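PDB 3W5S: maleylacetate reductase from Rhizobium, which catalyses the NADH-dependent reduction of maleylacetate to 3-oxoadipate in the breakdown of gamma-resorcylate (2,6-dihydroxybenzoate). Local coordinates for residues F35-S40 and D172-L177; I133-T138 and V168-A173; N190-A195 and E214-M219; H259-T264 and E339-N344; P282-Y287 and R358-R363. All blocks are in the same frame, centred on the assembly; numbering follows the deposited sequence.

Overall arrangement
Starting from the N terminus, contact 1 opens just after strand 31-35 and closes at residues 172-177, spanning 131 residues of the alpha/beta NADH-binding domain. Contact 2 opens within that span, at strand 132-136, and ends on the same stretch. The two share Asp172 and Ala173 and tie neighbouring strands of the parallel sheet. In the helical domain, contact 3 pairs the consecutive helices 181-198 and 206-228. Contact 4 joins helix 257-269 to the end of helix 334-341, and contact 5 joins helices 273-289 and 354-366. These two cross along the chain, and Leu261 packs on Thr284 and Leu360 where they meet. Contacts 3 and 4 meet through His194 and His259 beside one sulfate ion.

Contact 1 (F35-S40 and D172-L177)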
# COMPACT_ATOMS: atom_id res chain seq x y z
N PHE A 35 -1.55 4.98 13.79
CA PHE A 35 -2.93 4.54 14.03
C PHE A 35 -3.01 3.89 15.40
O PHE A 35 -2.30 2.93 15.68
CB PHE A 35 -3.40 3.55 12.94
CG PHE A 35 -4.88 3.23 12.99
CD1 PHE A 35 -5.73 3.71 11.99
CD2 PHE A 35 -5.42 2.45 14.00
CE1 PHE A 35 -7.12 3.45 12.04
CE2 PHE A 35 -6.78 2.17 14.05
CZ PHE A 35 -7.63 2.68 13.06
N GLY A 36 -3.92 4.38 16.22
CA GLY A 36 -4.16 3.74 17.52
C GLY A 36 -4.99 4.62 18.43
O GLY A 36 -4.87 5.83 18.39
N THR A 37 -5.83 4.00 19.27
CA THR A 37 -6.58 4.78 20.24
C THR A 37 -5.61 5.43 21.22
O THR A 37 -4.68 4.78 21.71
CB THR A 37 -7.59 3.92 21.00
OG1 THR A 37 -6.92 2.77 21.51
CG2 THR A 37 -8.67 3.50 20.03
N GLY A 38 -5.82 6.72 21.45
CA GLY A 38 -4.93 7.55 22.24
C GLY A 38 -3.69 8.05 21.52
O GLY A 38 -2.86 8.74 22.13
N SER A 39 -3.53 7.73 20.23
CA SER A 39 -2.30 8.09 19.50
C SER A 39 -2.09 9.60 19.36
O SER A 39 -0.98 10.05 19.10
CB SER A 39 -2.24 7.44 18.11
OG SER A 39 -3.30 7.94 17.32
N SER A 40 -3.15 10.37 19.55
CA SER A 40 -3.08 11.81 19.38
C SER A 40 -2.30 12.49 20.51
O SER A 40 -2.00 13.67 20.42
CB SER A 40 -4.47 12.44 19.18
OG SER A 40 -5.30 12.33 20.31
N ASP A 172 -6.77 8.50 15.60
CA ASP A 172 -7.08 8.20 16.99
C ASP A 172 -8.59 8.08 17.10
O ASP A 172 -9.30 9.08 17.12
CB ASP A 172 -6.53 9.34 17.88
CG ASP A 172 -6.75 9.08 19.35
OD1 ASP A 172 -7.56 8.18 19.69
OD2 ASP A 172 -6.11 9.78 20.18
N ALA A 173 -9.09 6.85 17.17
CA ALA A 173 -10.54 6.65 17.20
C ALA A 173 -11.25 7.36 18.36
O ALA A 173 -12.43 7.64 18.25
CB ALA A 173 -10.87 5.18 17.18
N GLU A 174 -10.53 7.62 19.45
CA GLU A 174 -11.15 8.33 20.57
C GLU A 174 -11.64 9.71 20.16
O GLU A 174 -12.61 10.25 20.73
CB GLU A 174 -10.22 8.41 21.79
CG GLU A 174 -9.79 7.02 22.32
CD GLU A 174 -8.85 7.08 23.52
OE1 GLU A 174 -8.35 8.18 23.86
OE2 GLU A 174 -8.61 6.00 24.12
N LEU A 175 -11.03 10.27 19.11
CA LEU A 175 -11.38 11.60 18.63
C LEU A 175 -12.63 11.63 17.75
O LEU A 175 -13.11 12.69 17.35
CB LEU A 175 -10.18 12.23 17.88
CG LEU A 175 -8.91 12.39 18.69
CD1 LEU A 175 -7.84 13.13 17.84
CD2 LEU A 175 -9.10 13.13 20.03
N THR A 176 -13.17 10.44 17.48
CA THR A 176 -14.38 10.31 16.68
C THR A 176 -15.64 10.00 17.51
O THR A 176 -16.75 9.96 16.96
CB THR A 176 -14.26 9.23 15.60
OG1 THR A 176 -14.15 7.94 16.22
CG2 THR A 176 -13.06 9.47 14.66
N LEU A 177 -15.47 9.77 18.82
CA LEU A 177 -16.62 9.46 19.67
C LEU A 177 -17.67 10.54 19.65
O LEU A 177 -18.87 10.23 19.68
CB LEU A 177 -16.19 9.17 21.11
CG LEU A 177 -15.36 7.89 21.21
CD1 LEU A 177 -14.66 7.80 22.57
CD2 LEU A 177 -16.28 6.70 21.00
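Asp172 pushes its carboxylate into the type II beta turn Gly36-Ser39 and the 3-10 segment that begins at Ser39. The turn follows strand 31-35, and Asp172 follows strand 168-171. The contact therefore joins the ends of two neighbouring strands in the parallel sheet of the NADH-binding domain. The aspartate can be followed outward. CB packs on Ser39 OG at 3.6 Å. CG stands anti to the backbone N (chi1 -177°), which carries the carboxylate across to the turn. OD1 takes the N-H of Gly38, with Gly38 N at 2.9 Å. On the opposite face of the carboxylate plane, OD1 also accepts from Glu174 N at 3.0 Å, and this closes an Asx turn. OD2 accepts from Ser40 N at 3.1 Å. The hydroxyl Ser40 OG gives Asp172 OD2 a second bond of 2.7 Å, on the anti side and from the other face of the plane. Four bonds, two to each oxygen, thus fix the rotation of this buried group. They would also be expected to steady its negative charge.

Around this grip the packing is lighter. Thr37 CG2 touches Ala173 CB at 4.0 Å, and the Glu174 side chain lies beside Thr37 and Gly38. Leu175, which lines a benzamidine pocket, rests CD1 against Ser40. Phe35 pairs with a strand of the second subunit, so the sheet continues across the dimer interface. At the turn itself, the CA-H of Asp172 points at Gly36 O, with CA and O 3.5 Å apart and 156° at the hydrogen.

Contact 2 (I133-T138 and V168-A173)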
# COMPACT_ATOMS: atom_id res chain seq x y z
N ILE A 133 0.42 17.87 9.28
CA ILE A 133 0.11 16.77 10.17
C ILE A 133 -1.40 16.76 10.32
O ILE A 133 -1.98 17.72 10.84
CB ILE A 133 0.77 16.97 11.53
CG1 ILE A 133 2.29 16.92 11.38
CG2 ILE A 133 0.32 15.87 12.51
CD1 ILE A 133 3.02 17.39 12.64
N VAL A 134 -2.04 15.70 9.84
CA VAL A 134 -3.50 15.66 9.81
C VAL A 134 -4.03 14.73 10.88
O VAL A 134 -3.55 13.59 11.02
CB VAL A 134 -4.03 15.24 8.43
CG1 VAL A 134 -5.56 15.36 8.39
CG2 VAL A 134 -3.44 16.12 7.31
N ILE A 135 -5.04 15.21 11.59
CA ILE A 135 -5.68 14.45 12.67
C ILE A 135 -7.17 14.32 12.29
O ILE A 135 -8.00 15.15 12.68
CB ILE A 135 -5.48 15.10 14.05
CG1 ILE A 135 -3.99 15.41 14.30
CG2 ILE A 135 -5.97 14.16 15.13
CD1 ILE A 135 -3.78 16.26 15.53
N PRO A 136 -7.53 13.26 11.54
CA PRO A 136 -8.92 13.17 11.04
C PRO A 136 -9.91 12.80 12.10
O PRO A 136 -9.63 11.96 12.97
CB PRO A 136 -8.88 12.06 9.97
CG PRO A 136 -7.58 11.40 10.13
CD PRO A 136 -6.65 12.22 10.98
N THR A 137 -11.08 13.43 12.07
CA THR A 137 -12.12 13.11 13.05
C THR A 137 -13.42 12.70 12.36
O THR A 137 -14.47 12.57 13.00
CB THR A 137 -12.38 14.30 14.00
OG1 THR A 137 -12.90 15.39 13.22
CG2 THR A 137 -11.08 14.74 14.67
N THR A 138 -13.35 12.49 11.05
CA THR A 138 -14.50 11.96 10.29
C THR A 138 -14.03 10.82 9.38
O THR A 138 -12.91 10.35 9.52
CB THR A 138 -15.20 13.05 9.45
OG1 THR A 138 -14.43 13.39 8.28
CG2 THR A 138 -15.44 14.32 10.29
N VAL A 168 2.06 13.49 7.34
CA VAL A 168 1.83 12.68 8.52
C VAL A 168 0.37 12.68 8.85
O VAL A 168 -0.28 13.73 8.79
CB VAL A 168 2.63 13.22 9.74
CG1 VAL A 168 2.40 12.36 10.97
CG2 VAL A 168 4.11 13.24 9.44
N VAL A 169 -0.15 11.50 9.20
CA VAL A 169 -1.56 11.36 9.61
C VAL A 169 -1.59 10.62 10.93
O VAL A 169 -0.89 9.62 11.10
CB VAL A 169 -2.37 10.57 8.56
CG1 VAL A 169 -3.84 10.45 8.98
CG2 VAL A 169 -2.21 11.17 7.18
N ILE A 170 -2.41 11.12 11.85
CA ILE A 170 -2.58 10.49 13.18
C ILE A 170 -4.04 10.11 13.32
O ILE A 170 -4.92 10.99 13.43
CB ILE A 170 -2.14 11.41 14.34
CG1 ILE A 170 -0.68 11.84 14.17
CG2 ILE A 170 -2.34 10.70 15.69
CD1 ILE A 170 -0.27 13.02 15.07
N TYR A 171 -4.30 8.80 13.33
CA TYR A 171 -5.67 8.25 13.48
C TYR A 171 -5.86 7.81 14.91
O TYR A 171 -5.23 6.84 15.38
CB TYR A 171 -5.86 7.02 12.58
CG TYR A 171 -6.05 7.29 11.13
CD1 TYR A 171 -7.27 7.79 10.65
CD2 TYR A 171 -5.05 7.00 10.21
CE1 TYR A 171 -7.47 8.02 9.31
CE2 TYR A 171 -5.24 7.21 8.85
CZ TYR A 171 -6.45 7.71 8.42
OH TYR A 171 -6.68 7.94 7.09
N ASP A 172 -6.77 8.50 15.60
CA ASP A 172 -7.08 8.20 16.99
C ASP A 172 -8.59 8.08 17.10
O ASP A 172 -9.30 9.08 17.12
CB ASP A 172 -6.53 9.34 17.88
CG ASP A 172 -6.75 9.08 19.35
OD1 ASP A 172 -7.56 8.18 19.69
OD2 ASP A 172 -6.11 9.78 20.18
N ALA A 173 -9.09 6.85 17.17
CA ALA A 173 -10.54 6.65 17.20
C ALA A 173 -11.25 7.36 18.36
O ALA A 173 -12.43 7.64 18.25
CB ALA A 173 -10.87 5.18 17.18
O HOH W 1 -7.56 10.97 14.45
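Val168 lies beside Ile133 at the start of a parallel strand pair in the central sheet of the NADH-binding domain. The two short strands run 4.6 Å apart at closest approach, with 25° between their directions. Val168 and Ile133 point the same way, toward helix 43-49, and Val168 CB meets Ile133 CG1 at 4.1 Å. Val168 O accepts a nearly straight hydrogen bond from Val134 N at 2.8 Å.

Val169 turns to the other face of the sheet, as Val134 does. Its CG1 stands anti to the backbone N (chi1 -179°). From there it touches Pro136 CD at 3.9 Å and also lies over one face of the Tyr171 ring.

Ile170 returns the backbone pairing, its N giving a 2.8 Å bond to Val134 O. Its CD1 reaches back to Ile133 CG2 at 3.9 Å. Tyr171 comes next and crosses Pro136 at about a right angle, with CE1 3.5 Å from Pro136 CG. The phenol OH goes on to Glu143, and the ring meets Trp244.

At Asp172 the strands part. One water accepts from Asp172 N and donates to both Ile170 O and Pro136 O. Just past Pro136, Thr137 OG1 binds a benzamidine.

Proline has no N-H to offer, and its CD sits 3.2 Å from Ile170 O. Direct pairing therefore stops there, and the water takes its place. The side chains across this seam are otherwise largely apolar, so the polar part of the pairing lies in the backbone bonds and the water.

Contact 3 (N190-A195 and E214-M219); sequences NAMAHA and EGLRAM. With SO4 (sulfate ion), chain C.
Off the seam where Met192 meets Leu216 and Met219, the His194 ring has the Asn190 carbonyl O over the centre of one face, 3.4 Å above its plane. Sulfate O3 lies at the ring edge, in plane. The same O3 accepts from Asn190 ND2 at 2.9 Å in a straight bond (169°). His263, His273 and His277 also bond this sulfate, which is probably from the crystallisation liquor. The placing of these residues is consistent with the metal site of iron-containing relatives. On the partner helix, Arg217 turns its guanidinium edge to Glu214. NE meets OE1 and NH2 meets OE2, a side-on salt bridge that comes from above the carboxylate plane.

Helices 181-198 and 206-228 of the helical domain run nearly antiparallel here. The axes of segments 190-195 and 214-219 come within 9.1 Å, at 156°. Met192 and Met219 lie alongside, pointing opposite ways, with Met192 CG 3.6 Å from Met219 CB. Bends at chi2 (-43°) and chi3 bring Met219 CE to Ala191 CB at 4.2 Å. Leu216 reaches two residues about a turn apart: its CG sits on Ala195 CB at 3.5 Å, and its CD2 touches Met192 O at 3.6 Å. Leu299 and Leu302 of helix 293-303 also pack on Leu216.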
# COMPACT_ATOMS: atom_id res chain seq x y z
N ASN A 190 -19.61 8.50 2.35
CA ASN A 190 -18.55 9.22 1.61
C ASN A 190 -17.29 8.35 1.51
O ASN A 190 -16.71 8.25 0.44
CB ASN A 190 -18.34 10.56 2.33
CG ASN A 190 -17.34 11.51 1.69
OD1 ASN A 190 -17.12 12.59 2.27
ND2 ASN A 190 -16.75 11.19 0.53
N ALA A 191 -16.91 7.72 2.62
CA ALA A 191 -15.76 6.79 2.60
C ALA A 191 -16.04 5.63 1.64
O ALA A 191 -15.21 5.30 0.78
CB ALA A 191 -15.49 6.25 4.01
N MET A 192 -17.23 5.04 1.77
CA MET A 192 -17.60 3.91 0.91
C MET A 192 -17.56 4.29 -0.57
O MET A 192 -17.13 3.48 -1.41
CB MET A 192 -18.96 3.38 1.30
CG MET A 192 -18.87 2.66 2.66
SD MET A 192 -20.48 2.10 3.26
CE MET A 192 -20.83 0.79 2.06
N ALA A 193 -17.94 5.53 -0.89
CA ALA A 193 -17.90 6.01 -2.28
C ALA A 193 -16.48 5.95 -2.85
O ALA A 193 -16.29 5.58 -4.02
CB ALA A 193 -18.44 7.46 -2.35
N HIS A 194 -15.48 6.29 -2.01
CA HIS A 194 -14.09 6.24 -2.43
C HIS A 194 -13.72 4.82 -2.85
O HIS A 194 -13.10 4.62 -3.91
CB HIS A 194 -13.14 6.65 -1.31
CG HIS A 194 -13.36 8.04 -0.78
ND1 HIS A 194 -13.90 9.07 -1.52
CD2 HIS A 194 -13.08 8.55 0.44
CE1 HIS A 194 -13.92 10.17 -0.78
NE2 HIS A 194 -13.44 9.88 0.42
N ALA A 195 -14.07 3.85 -2.01
CA ALA A 195 -13.70 2.46 -2.26
C ALA A 195 -14.49 1.87 -3.42
O ALA A 195 -13.94 1.10 -4.20
CB ALA A 195 -13.86 1.62 -1.00
N GLU A 214 -11.74 -4.44 1.63
CA GLU A 214 -11.60 -4.49 3.08
C GLU A 214 -12.15 -3.20 3.71
O GLU A 214 -12.80 -3.27 4.75
CB GLU A 214 -10.13 -4.73 3.44
CG GLU A 214 -9.83 -4.71 4.94
CD GLU A 214 -10.48 -5.80 5.78
OE1 GLU A 214 -11.12 -6.73 5.24
OE2 GLU A 214 -10.33 -5.74 7.02
N GLY A 215 -11.91 -2.05 3.09
CA GLY A 215 -12.47 -0.80 3.60
C GLY A 215 -13.99 -0.84 3.57
O GLY A 215 -14.66 -0.46 4.55
N LEU A 216 -14.56 -1.29 2.45
CA LEU A 216 -16.02 -1.42 2.38
C LEU A 216 -16.57 -2.37 3.43
O LEU A 216 -17.58 -2.10 4.06
CB LEU A 216 -16.44 -1.88 0.99
CG LEU A 216 -16.23 -0.83 -0.10
CD1 LEU A 216 -16.13 -1.46 -1.47
CD2 LEU A 216 -17.36 0.18 -0.09
N ARG A 217 -15.90 -3.51 3.61
CA ARG A 217 -16.31 -4.49 4.60
C ARG A 217 -16.34 -3.87 6.00
O ARG A 217 -17.30 -4.05 6.74
CB ARG A 217 -15.36 -5.69 4.58
CG ARG A 217 -15.82 -6.84 5.49
CD ARG A 217 -14.66 -7.75 5.90
NE ARG A 217 -13.68 -7.00 6.69
CZ ARG A 217 -13.85 -6.62 7.96
NH1 ARG A 217 -14.97 -6.92 8.62
NH2 ARG A 217 -12.90 -5.92 8.57
N ALA A 218 -15.28 -3.14 6.34
CA ALA A 218 -15.20 -2.50 7.64
C ALA A 218 -16.33 -1.47 7.83
O ALA A 218 -16.93 -1.41 8.90
CB ALA A 218 -13.84 -1.82 7.78
N MET A 219 -16.61 -0.68 6.79
CA MET A 219 -17.65 0.35 6.94
C MET A 219 -19.03 -0.28 7.10
O MET A 219 -19.85 0.18 7.90
CB MET A 219 -17.70 1.31 5.77
CG MET A 219 -16.41 2.12 5.53
SD MET A 219 -15.61 2.81 7.00
CE MET A 219 -16.78 4.09 7.40
S SO4 C . -14.39 13.84 -1.71
O1 SO4 C . -13.34 12.91 -2.20
O2 SO4 C . -15.39 14.03 -2.74
O3 SO4 C . -15.01 13.30 -0.52
O4 SO4 C . -13.77 15.14 -1.50

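Contact 4 (H259-T264 and E339-N344); sequences HKLCHT and ELATAN. With SO4 (sulfate ion), chain C.
Thr264 of helix 257-269 and Ala341 of helix 334-341 bring the two backbones closest, with CA atoms 5.8 Å apart. Both segments belong to the helical domain, and a lysine bridges from one helix to the loop that follows the other. Lys260 bends at chi2 (64°) and then runs straight out to its ammonium. NZ gives Ala343 O a 2.8 Å bond in the carbonyl plane. It gives Asn344 O another of 2.8 Å, this time from well above the carbonyl plane (58° out of it). A water accepts a third bond from NZ and donates to Leu340 O. Further back, Lys260 CE lies 3.5 Å from Ala341 O. A methionine here would lack the ammonium, would probably leave the carbonyls of Ala343 and Asn344 without this donor, and could set the loop free to shift.

The rest is close packing. Leu261 CD2 touches Ala341 CB at 3.5 Å, and Ile357 of helix 354-366 packs on both residues. Thr264 CG2 touches Leu340 CD2 at 3.9 Å. The hydroxyl of Thr264 is spent on its own helix, where OG1 bonds Lys260 O. Elsewhere on this helix, His263 carries the carbonyl O of His259 over one face. Its ND1 is held by Tyr346 OH, and its NE2 donates to sulfate O2 at 2.8 Å, near the ring plane.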
# COMPACT_ATOMS: atom_id res chain seq x y z
N HIS A 259 -17.68 10.77 -7.97
CA HIS A 259 -16.98 11.91 -7.39
C HIS A 259 -17.17 13.17 -8.23
O HIS A 259 -17.32 14.25 -7.66
CB HIS A 259 -15.50 11.60 -7.10
CG HIS A 259 -15.31 10.62 -5.97
ND1 HIS A 259 -15.53 9.26 -6.13
CD2 HIS A 259 -14.88 10.78 -4.70
CE1 HIS A 259 -15.29 8.64 -4.98
NE2 HIS A 259 -14.87 9.53 -4.11
N LYS A 260 -17.20 13.03 -9.56
CA LYS A 260 -17.42 14.19 -10.43
C LYS A 260 -18.76 14.84 -10.12
O LYS A 260 -18.83 16.07 -10.00
CB LYS A 260 -17.36 13.80 -11.91
CG LYS A 260 -17.56 15.00 -12.87
CD LYS A 260 -16.45 16.03 -12.74
CE LYS A 260 -16.80 17.29 -13.51
NZ LYS A 260 -15.66 18.26 -13.42
N LEU A 261 -19.81 14.03 -10.02
CA LEU A 261 -21.13 14.60 -9.75
C LEU A 261 -21.17 15.24 -8.37
O LEU A 261 -21.75 16.33 -8.19
CB LEU A 261 -22.23 13.55 -9.87
CG LEU A 261 -22.39 12.97 -11.26
CD1 LEU A 261 -23.66 12.10 -11.32
CD2 LEU A 261 -22.45 14.04 -12.34
N CYS A 262 -20.54 14.61 -7.38
CA CYS A 262 -20.50 15.20 -6.04
C CYS A 262 -19.79 16.55 -6.06
O CYS A 262 -20.23 17.51 -5.43
CB CYS A 262 -19.80 14.28 -5.03
SG CYS A 262 -20.75 12.81 -4.62
N HIS A 263 -18.66 16.63 -6.76
CA HIS A 263 -17.95 17.89 -6.83
C HIS A 263 -18.71 18.97 -7.57
O HIS A 263 -18.66 20.15 -7.19
CB HIS A 263 -16.56 17.68 -7.43
CG HIS A 263 -15.74 16.74 -6.62
ND1 HIS A 263 -14.65 16.07 -7.12
CD2 HIS A 263 -15.92 16.29 -5.35
CE1 HIS A 263 -14.15 15.28 -6.17
NE2 HIS A 263 -14.92 15.39 -5.10
N THR A 264 -19.41 18.57 -8.62
CA THR A 264 -20.18 19.51 -9.41
C THR A 264 -21.30 20.11 -8.56
O THR A 264 -21.40 21.34 -8.43
CB THR A 264 -20.76 18.79 -10.64
OG1 THR A 264 -19.70 18.33 -11.50
CG2 THR A 264 -21.67 19.75 -11.42
N GLU A 339 -24.96 19.73 -17.45
CA GLU A 339 -24.02 20.39 -18.36
C GLU A 339 -22.66 20.61 -17.69
O GLU A 339 -21.62 20.30 -18.28
CB GLU A 339 -24.58 21.71 -18.87
CG GLU A 339 -23.81 22.32 -20.05
N LEU A 340 -22.65 21.14 -16.47
CA LEU A 340 -21.39 21.42 -15.78
C LEU A 340 -20.58 20.15 -15.50
O LEU A 340 -19.34 20.16 -15.55
CB LEU A 340 -21.64 22.21 -14.50
CG LEU A 340 -20.41 22.69 -13.72
CD1 LEU A 340 -19.50 23.59 -14.57
CD2 LEU A 340 -20.82 23.40 -12.43
N ALA A 341 -21.28 19.06 -15.23
CA ALA A 341 -20.61 17.78 -14.97
C ALA A 341 -19.88 17.21 -16.19
O ALA A 341 -19.01 16.37 -16.05
CB ALA A 341 -21.61 16.78 -14.43
N THR A 342 -20.21 17.70 -17.39
CA THR A 342 -19.49 17.26 -18.60
C THR A 342 -18.22 18.08 -18.88
O THR A 342 -17.44 17.73 -19.78
CB THR A 342 -20.41 17.23 -19.84
OG1 THR A 342 -20.76 18.56 -20.21
CG2 THR A 342 -21.67 16.42 -19.58
N ALA A 343 -18.03 19.17 -18.15
CA ALA A 343 -16.77 19.93 -18.19
C ALA A 343 -15.74 19.28 -17.29
O ALA A 343 -16.04 18.94 -16.13
CB ALA A 343 -16.99 21.37 -17.78
N ASN A 344 -14.53 19.09 -17.83
CA ASN A 344 -13.44 18.44 -17.10
C ASN A 344 -13.92 17.16 -16.41
O ASN A 344 -13.80 17.02 -15.18
CB ASN A 344 -12.84 19.42 -16.07
CG ASN A 344 -12.23 20.65 -16.72
OD1 ASN A 344 -11.25 20.56 -17.46
ND2 ASN A 344 -12.82 21.81 -16.45
S SO4 C . -14.39 13.84 -1.71
O1 SO4 C . -13.34 12.91 -2.20
O2 SO4 C . -15.39 14.03 -2.74
O3 SO4 C . -15.01 13.30 -0.52
O4 SO4 C . -13.77 15.14 -1.50
O HOH W 2 -17.10 20.70 -13.92

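Contact 5 (P282-Y287 and R358-R363)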
# COMPACT_ATOMS: atom_id res chain seq x y z
N PRO A 282 -25.96 5.37 -4.52
CA PRO A 282 -26.64 4.18 -5.08
C PRO A 282 -26.88 4.34 -6.60
O PRO A 282 -26.86 3.35 -7.36
CB PRO A 282 -27.96 4.12 -4.29
CG PRO A 282 -27.60 4.81 -2.98
CD PRO A 282 -26.72 5.96 -3.40
N TYR A 283 -27.13 5.59 -7.03
CA TYR A 283 -27.45 5.84 -8.45
C TYR A 283 -26.22 5.80 -9.33
O TYR A 283 -26.26 5.27 -10.44
CB TYR A 283 -28.20 7.18 -8.63
CG TYR A 283 -29.43 7.23 -7.77
CD1 TYR A 283 -30.59 6.55 -8.16
CD2 TYR A 283 -29.42 7.90 -6.55
CE1 TYR A 283 -31.72 6.57 -7.33
CE2 TYR A 283 -30.56 7.94 -5.74
CZ TYR A 283 -31.68 7.26 -6.14
OH TYR A 283 -32.81 7.25 -5.36
N THR A 284 -25.12 6.37 -8.86
CA THR A 284 -23.91 6.39 -9.68
C THR A 284 -23.35 4.97 -9.77
O THR A 284 -22.96 4.51 -10.86
CB THR A 284 -22.90 7.38 -9.14
OG1 THR A 284 -22.67 7.07 -7.76
CG2 THR A 284 -23.42 8.82 -9.28
N ILE A 285 -23.35 4.23 -8.65
CA ILE A 285 -22.93 2.82 -8.71
C ILE A 285 -23.87 1.97 -9.56
O ILE A 285 -23.38 1.19 -10.38
CB ILE A 285 -22.76 2.24 -7.29
CG1 ILE A 285 -21.66 3.00 -6.53
CG2 ILE A 285 -22.44 0.74 -7.34
CD1 ILE A 285 -20.28 2.99 -7.19
N ALA A 286 -25.19 2.14 -9.45
CA ALA A 286 -26.11 1.40 -10.31
C ALA A 286 -25.84 1.67 -11.79
O ALA A 286 -25.92 0.75 -12.61
CB ALA A 286 -27.56 1.77 -9.97
N TYR A 287 -25.53 2.92 -12.12
CA TYR A 287 -25.24 3.27 -13.51
C TYR A 287 -24.01 2.54 -14.04
O TYR A 287 -24.03 1.94 -15.12
CB TYR A 287 -25.08 4.79 -13.60
CG TYR A 287 -24.80 5.33 -14.99
CD1 TYR A 287 -25.82 5.56 -15.90
CD2 TYR A 287 -23.48 5.62 -15.39
CE1 TYR A 287 -25.55 6.05 -17.16
CE2 TYR A 287 -23.22 6.13 -16.64
CZ TYR A 287 -24.24 6.34 -17.52
OH TYR A 287 -23.99 6.85 -18.78
N ARG A 358 -28.09 13.84 -16.84
CA ARG A 358 -29.35 14.49 -16.47
C ARG A 358 -30.37 13.46 -15.94
O ARG A 358 -31.03 13.70 -14.93
CB ARG A 358 -29.92 15.31 -17.63
CG ARG A 358 -31.28 15.95 -17.35
CD ARG A 358 -31.20 16.97 -16.23
NE ARG A 358 -32.48 17.67 -16.06
CZ ARG A 358 -33.47 17.23 -15.30
NH1 ARG A 358 -33.34 16.09 -14.61
NH2 ARG A 358 -34.59 17.93 -15.21
N ALA A 359 -30.48 12.32 -16.62
CA ALA A 359 -31.41 11.27 -16.20
C ALA A 359 -31.03 10.70 -14.85
O ALA A 359 -31.89 10.44 -14.02
CB ALA A 359 -31.47 10.17 -17.23
N LEU A 360 -29.74 10.50 -14.65
CA LEU A 360 -29.26 10.01 -13.35
C LEU A 360 -29.59 10.99 -12.23
O LEU A 360 -30.07 10.59 -11.16
CB LEU A 360 -27.75 9.71 -13.42
CG LEU A 360 -27.06 8.99 -12.27
CD1 LEU A 360 -25.71 8.44 -12.75
CD2 LEU A 360 -26.86 9.95 -11.09
N LEU A 361 -29.31 12.26 -12.49
CA LEU A 361 -29.63 13.30 -11.50
C LEU A 361 -31.13 13.36 -11.23
O LEU A 361 -31.53 13.60 -10.09
CB LEU A 361 -29.09 14.67 -11.95
CG LEU A 361 -27.56 14.84 -11.95
CD1 LEU A 361 -27.24 16.27 -12.48
CD2 LEU A 361 -26.95 14.63 -10.57
N GLN A 362 -31.95 13.14 -12.26
CA GLN A 362 -33.41 13.05 -12.06
C GLN A 362 -33.79 11.88 -11.16
O GLN A 362 -34.61 12.04 -10.26
CB GLN A 362 -34.18 12.99 -13.38
CG GLN A 362 -35.69 13.08 -13.18
CD GLN A 362 -36.10 14.45 -12.66
OE1 GLN A 362 -35.63 15.48 -13.16
NE2 GLN A 362 -36.99 14.48 -11.65
N ARG A 363 -33.17 10.73 -11.36
CA ARG A 363 -33.40 9.59 -10.47
C ARG A 363 -33.01 9.93 -9.02
O ARG A 363 -33.74 9.62 -8.09
CB ARG A 363 -32.64 8.35 -10.96
CG ARG A 363 -33.19 7.81 -12.29
CD ARG A 363 -32.63 6.43 -12.64
NE ARG A 363 -31.21 6.40 -12.97
CZ ARG A 363 -30.67 6.75 -14.14
NH1 ARG A 363 -31.42 7.20 -15.14
NH2 ARG A 363 -29.36 6.65 -14.31
O HOH W 3 -28.63 5.14 -11.93
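Leu360 sets both of its methyl groups against side chains of the partner helix. Its CG lies anti to the backbone N (chi1 -171°), which sends the fork outward. CD1 meets Tyr287 CB at 3.8 Å, and the two side chains cross at about a right angle. CD2 touches both Tyr283 CB, at 3.9 Å, and Thr284 CG2, at 4.0 Å.

Tyr283 lies alongside the other helix. One ring face looks at the backbone of Arg363, whose C stands 4.0 Å above the ring plane, toward the rim. Tyr283 CD1 touches Arg363 CB at 3.9 Å, and the two side chains lie alongside, heading opposite ways. The phenol OH goes on to Ala368 O, near the C terminus. A serine in its place would lack the ring and would probably leave Arg363 less covered and Ala368 O without its mate.

These residues join helices 273-289 and 354-366 of the helical domain. The axes of segments 282-287 and 358-363 come within 9.8 Å, at 137°, and helix 273-289 is kinked at Pro282.

Arg363 bends at chi3 (-68°), so its guanidinium folds back with Leu360 CA over one face. NH2 is 4.0 Å from Tyr287 CD1, which lies near the guanidinium edge. The Tyr287 ring and the guanidinium are almost parallel. NH2 also gives a 2.9 Å bond to a water, and that water donates to Tyr283 O. Tyr287 has its OH on Pro351 O and a cation-pi contact with Arg350. Leu257 and Leu261 of helix 257-269 also pack on Leu360.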